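Local coordinates for probable protein phosphatase 2C 50 (PDB 5ZCG) that probably removes phosphate from phosphoserine and phosphothreonine residues of proteins as a magnesium-dependent phosphatase of the PP2C family, at residues A[95-99]-A[100-104]; A[265-268]-A[269-272]. The protein carries 5 engineered substitutions. All coordinates share one frame; numbering follows the deposited sequence.

Interaction 1 of 2, residues A[95-99]-A[100-104]; sequences GEVDM and KEHWD
Asp-98 caps the start of helix 99-118 by accepting a hydrogen bond from the backbone of Glu-101. The bond from Glu-101 N to Asp-98 OD1 is 3.2 Å long. It is fairly straight, 163° at the hydrogen, but it meets OD1 from above the carboxylate plane. The first torsion explains the reach: Asp-98 CG stands anti to its own N and beside its carbonyl carbon (chi1 -177°), which turns the acid back over the first turn. This is a classic aspartate N-cap.

Two backbone bonds continue the turn. The shorter, nearly straight at the hydrogen, runs from Trp-103 N to Met-99 O at 2.9 Å. His-102 N gives a weak one to Asp-98 O at 3.3 Å.

The carboxylates of Asp-98 and Glu-101 are stacked, their planes 29° apart. Asp-98 OD2 lies 3.0 Å from Glu-101 OE2, so like charges sit close together. The nearby helix N-terminus probably eases this repulsion. Within the first turns, Lys-100 NZ forms a salt bridge with Asp-104 OD1 at 2.7 Å, on the syn lone pair.

Asp-98 O lies at the ring edge of His-102, 3.2 Å from His-102 CD2. The side chains of Val-97 and His-102 cross at about a right angle, but their closest approach is doubtful. The imidazole also touches Leu-87 and Leu-91 of helix 67-91. With an alanine here, these leucines would probably lose the ring that packs on them, and a gap would open beside that helix.

Residues 95-104 run from the loop after helix 67-91 into helix 99-118. Val-97 also rests on Leu-91. The buried Trp-103 gives its NE1 hydrogen to Leu-33 O and touches Val-234 of strand 231-236, while Lys-100 NZ also reaches Val-232 O on that strand.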
loop_
_atom_site.group_PDB
_atom_site.type_symbol
_atom_site.label_atom_id
_atom_site.label_comp_id
_atom_site.label_asym_id
_atom_site.label_seq_id
_atom_site.Cartn_x
_atom_site.Cartn_y
_atom_site.Cartn_z
ATOM N N GLY A 95 34.029 12.886 9.587
ATOM C CA GLY A 95 34.454 12.632 10.951
ATOM C C GLY A 95 33.423 11.824 11.705
ATOM O O GLY A 95 32.720 10.985 11.134
ATOM N N GLU A 96 33.308 12.096 13.004
ATOM C CA GLU A 96 32.293 11.420 13.798
ATOM C C GLU A 96 30.904 11.801 13.296
ATOM O O GLU A 96 30.693 12.873 12.721
ATOM C CB GLU A 96 32.450 11.748 15.282
ATOM C CG GLU A 96 33.701 11.147 15.932
ATOM C CD GLU A 96 33.937 9.682 15.574
ATOM O OE1 GLU A 96 32.956 8.912 15.466
ATOM O OE2 GLU A 96 35.114 9.295 15.412
ATOM N N VAL A 97 29.955 10.900 13.511
ATOM C CA VAL A 97 28.658 10.956 12.857
ATOM C C VAL A 97 27.576 10.545 13.845
ATOM O O VAL A 97 27.814 9.746 14.758
ATOM C CB VAL A 97 28.675 10.050 11.597
ATOM C CG1 VAL A 97 27.294 9.534 11.238
ATOM C CG2 VAL A 97 29.305 10.788 10.418
ATOM N N ASP A 98 26.384 11.118 13.679
ATOM C CA ASP A 98 25.222 10.620 14.400
ATOM C C ASP A 98 24.704 9.416 13.627
ATOM O O ASP A 98 24.263 9.547 12.480
ATOM C CB ASP A 98 24.161 11.715 14.516
ATOM C CG ASP A 98 22.934 11.289 15.326
ATOM O OD1 ASP A 98 22.495 10.122 15.236
ATOM O OD2 ASP A 98 22.397 12.147 16.059
ATOM N N MET A 99 24.762 8.241 14.253
ATOM C CA MET A 99 24.534 7.005 13.515
ATOM C C MET A 99 23.059 6.787 13.217
ATOM O O MET A 99 22.704 6.362 12.111
ATOM C CB MET A 99 25.084 5.825 14.304
ATOM C CG MET A 99 26.543 5.960 14.615
ATOM S SD MET A 99 27.176 4.511 15.450
ATOM C CE MET A 99 28.765 4.449 14.675
ATOM N N LYS A 100 22.192 7.062 14.195
ATOM C CA LYS A 100 20.765 6.856 13.984
ATOM C C LYS A 100 20.250 7.762 12.876
ATOM O O LYS A 100 19.393 7.352 12.082
ATOM C CB LYS A 100 19.996 7.099 15.280
ATOM C CG LYS A 100 18.496 6.891 15.149
ATOM C CD LYS A 100 18.175 5.453 14.764
ATOM C CE LYS A 100 16.709 5.130 14.997
ATOM N NZ LYS A 100 15.818 6.003 14.189
ATOM N N GLU A 101 20.787 8.985 12.786
ATOM C CA GLU A 101 20.366 9.893 11.728
ATOM C C GLU A 101 20.736 9.342 10.360
ATOM O O GLU A 101 19.957 9.451 9.410
ATOM C CB GLU A 101 20.992 11.271 11.942
ATOM C CG GLU A 101 20.205 12.183 12.874
ATOM C CD GLU A 101 20.936 13.481 13.178
ATOM O OE1 GLU A 101 21.672 13.977 12.295
ATOM O OE2 GLU A 101 20.776 14.004 14.301
ATOM N N HIS A 102 21.911 8.725 10.241
ATOM C CA HIS A 102 22.316 8.187 8.950
ATOM C C HIS A 102 21.572 6.906 8.601
ATOM O O HIS A 102 21.297 6.664 7.421
ATOM C CB HIS A 102 23.827 7.980 8.919
ATOM C CG HIS A 102 24.582 9.240 8.644
ATOM N ND1 HIS A 102 25.169 9.508 7.426
ATOM C CD2 HIS A 102 24.810 10.328 9.419
ATOM C CE1 HIS A 102 25.749 10.694 7.470
ATOM N NE2 HIS A 102 25.549 11.211 8.670
ATOM N N TRP A 103 21.238 6.074 9.590
ATOM C CA TRP A 103 20.362 4.939 9.308
ATOM C C TRP A 103 19.017 5.431 8.789
ATOM O O TRP A 103 18.506 4.938 7.767
ATOM C CB TRP A 103 20.170 4.090 10.565
ATOM C CG TRP A 103 21.271 3.101 10.822
ATOM C CD1 TRP A 103 22.101 3.059 11.906
ATOM C CD2 TRP A 103 21.649 1.999 9.985
ATOM N NE1 TRP A 103 22.974 2.000 11.796
ATOM C CE2 TRP A 103 22.719 1.336 10.625
ATOM C CE3 TRP A 103 21.187 1.508 8.758
ATOM C CZ2 TRP A 103 23.332 0.207 10.078
ATOM C CZ3 TRP A 103 21.803 0.390 8.215
ATOM C CH2 TRP A 103 22.862 -0.247 8.876
ATOM N N ASP A 104 18.452 6.439 9.471
ATOM C CA ASP A 104 17.207 7.057 9.029
ATOM C C ASP A 104 17.330 7.566 7.604
ATOM O O ASP A 104 16.441 7.338 6.779
ATOM C CB ASP A 104 16.827 8.216 9.951
ATOM C CG ASP A 104 16.457 7.765 11.344
ATOM O OD1 ASP A 104 16.277 6.547 11.554
ATOM O OD2 ASP A 104 16.347 8.638 12.231
#

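Interaction 2 of 2, residues A[265-268]-A[269-272]; sequences RRQI and LLWH
The guanidinium of Arg-265 carries Leu-269 CD1 over one face. The methyl sits 3.7 Å above the plane, over its centre, and is 3.8 Å from Arg-265 CZ. The Arg-265 chain is extended from CG to NE and carries the guanidinium outward. The turn at its last torsion (chi4 -81°) sets the plane so that a face meets the methyl. The guanidinium of Arg-266 has Gln-267 NE2 at its edge, in plane. NE2 and the guanidinium nitrogens are all donors, so they do not bond to each other.

The remaining side-chain contacts are apolar or mixed. Arg-266 and Leu-270 lie side by side and point the same way, with Arg-266 CG 3.6 Å from Leu-270 CD1. That methyl also approaches Gln-267 NE2 at 3.9 Å. Ile-268 and His-272 run alongside each other in the same manner, and Ile-268 CG2 is 3.9 Å from His-272 CD2.

Four successive i to i+4 backbone bonds hold the helix, from the N atoms of residues 269-272 to the carbonyls of residues 265-268.

Inward, Ile-268 packs on Val-317 of strand 313-319. Gln-267 and Trp-271 face helix 291-306, touching Ala-296 and Ala-292 respectively. Arg-265 NE has a long, weak ion pair with Asp-242.

Between 265-268 and 269-272, side chains thus touch without a hydrogen bond or salt bridge. The arginines lend carbon chains and a flat face to leucines, and the backbone supplies the directional bonds.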
loop_
_atom_site.group_PDB
_atom_site.type_symbol
_atom_site.label_atom_id
_atom_site.label_comp_id
_atom_site.label_asym_id
_atom_site.label_seq_id
_atom_site.Cartn_x
_atom_site.Cartn_y
_atom_site.Cartn_z
ATOM N N ARG A 265 8.676 -19.421 18.516
ATOM C CA ARG A 265 9.801 -19.958 19.276
ATOM C C ARG A 265 9.586 -21.424 19.644
ATOM O O ARG A 265 10.500 -22.257 19.487
ATOM C CB ARG A 265 10.021 -19.102 20.524
ATOM C CG ARG A 265 10.739 -19.811 21.656
ATOM C CD ARG A 265 10.755 -18.965 22.921
ATOM N NE ARG A 265 11.614 -19.555 23.944
ATOM C CZ ARG A 265 11.242 -20.543 24.751
ATOM N NH1 ARG A 265 10.020 -21.050 24.657
ATOM N NH2 ARG A 265 12.087 -21.027 25.653
ATOM N N ARG A 266 8.370 -21.777 20.064
ATOM C CA ARG A 266 8.139 -23.149 20.483
ATOM C C ARG A 266 8.128 -24.078 19.261
ATOM O O ARG A 266 8.574 -25.224 19.337
ATOM C CB ARG A 266 6.844 -23.259 21.276
ATOM C CG ARG A 266 6.122 -24.588 21.102
ATOM C CD ARG A 266 4.949 -24.729 22.036
ATOM N NE ARG A 266 3.968 -23.667 21.839
ATOM C CZ ARG A 266 3.327 -23.426 20.697
ATOM N NH1 ARG A 266 3.545 -24.171 19.619
ATOM N NH2 ARG A 266 2.466 -22.428 20.630
ATOM N N GLN A 267 7.665 -23.591 18.098
ATOM C CA GLN A 267 7.722 -24.402 16.883
ATOM C C GLN A 267 9.159 -24.688 16.481
ATOM O O GLN A 267 9.477 -25.807 16.072
ATOM C CB GLN A 267 6.960 -23.698 15.761
ATOM C CG GLN A 267 5.468 -23.979 15.788
ATOM C CD GLN A 267 5.153 -25.461 15.728
ATOM O OE1 GLN A 267 5.548 -26.147 14.783
ATOM N NE2 GLN A 267 4.438 -25.963 16.735
ATOM N N ILE A 268 10.045 -23.693 16.576
ATOM C CA ILE A 268 11.444 -23.932 16.218
ATOM C C ILE A 268 12.058 -24.974 17.151
ATOM O O ILE A 268 12.674 -25.962 16.705
ATOM C CB ILE A 268 12.235 -22.610 16.239
ATOM C CG1 ILE A 268 11.872 -21.746 15.018
ATOM C CG2 ILE A 268 13.730 -22.883 16.295
ATOM C CD1 ILE A 268 12.220 -20.266 15.168
ATOM N N LEU A 269 11.875 -24.782 18.465
ATOM C CA LEU A 269 12.440 -25.729 19.423
ATOM C C LEU A 269 11.858 -27.128 19.232
ATOM O O LEU A 269 12.583 -28.127 19.310
ATOM C CB LEU A 269 12.200 -25.241 20.851
ATOM C CG LEU A 269 12.830 -23.897 21.223
ATOM C CD1 LEU A 269 12.333 -23.443 22.586
ATOM C CD2 LEU A 269 14.353 -23.982 21.196
ATOM N N LEU A 270 10.551 -27.217 18.962
ATOM C CA LEU A 270 9.912 -28.515 18.784
ATOM C C LEU A 270 10.430 -29.213 17.537
ATOM O O LEU A 270 10.617 -30.435 17.544
ATOM C CB LEU A 270 8.392 -28.361 18.714
ATOM C CG LEU A 270 7.612 -28.214 20.021
ATOM C CD1 LEU A 270 6.168 -27.855 19.706
ATOM C CD2 LEU A 270 7.684 -29.490 20.870
ATOM N N TRP A 271 10.642 -28.467 16.447
ATOM C CA TRP A 271 11.211 -29.103 15.264
ATOM C C TRP A 271 12.576 -29.688 15.578
ATOM O O TRP A 271 12.877 -30.825 15.185
ATOM C CB TRP A 271 11.321 -28.129 14.091
ATOM C CG TRP A 271 11.618 -28.870 12.811
ATOM C CD1 TRP A 271 10.718 -29.243 11.854
ATOM C CD2 TRP A 271 12.895 -29.371 12.373
ATOM N NE1 TRP A 271 11.352 -29.928 10.845
ATOM C CE2 TRP A 271 12.687 -30.022 11.140
ATOM C CE3 TRP A 271 14.192 -29.321 12.899
ATOM C CZ2 TRP A 271 13.726 -30.620 10.425
ATOM C CZ3 TRP A 271 15.221 -29.920 12.191
ATOM C CH2 TRP A 271 14.982 -30.558 10.965
ATOM N N HIS A 272 13.413 -28.940 16.302
ATOM C CA HIS A 272 14.738 -29.480 16.602
ATOM C C HIS A 272 14.642 -30.723 17.486
ATOM O O HIS A 272 15.362 -31.706 17.270
ATOM C CB HIS A 272 15.608 -28.416 17.264
ATOM C CG HIS A 272 16.135 -27.390 16.310
ATOM N ND1 HIS A 272 16.856 -27.724 15.184
ATOM C CD2 HIS A 272 16.040 -26.040 16.309
ATOM C CE1 HIS A 272 17.183 -26.624 14.530
ATOM N NE2 HIS A 272 16.701 -25.588 15.193
#

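In the fold
Interaction 1 comes first along the chain, at the start of helix 99-118, and interaction 2 follows on helix 257-274. Their centres are about 38 Å apart and their nearest atoms about 24 Å apart, so they do not touch. Both are surface contacts of the same PP2C domain. They belong to the two helical layers that flank the paired beta sheets of the PP2C fold. Helix 99-118 packs by the sheet that holds strand 231-236. Helix 257-274 packs on the sheet that holds strand 313-319. Both contacts thus shape outer helices of the sandwich. They contribute none of Asp-61, Gly-62, Asp-249 and Asp-311, which hold the magnesium ions.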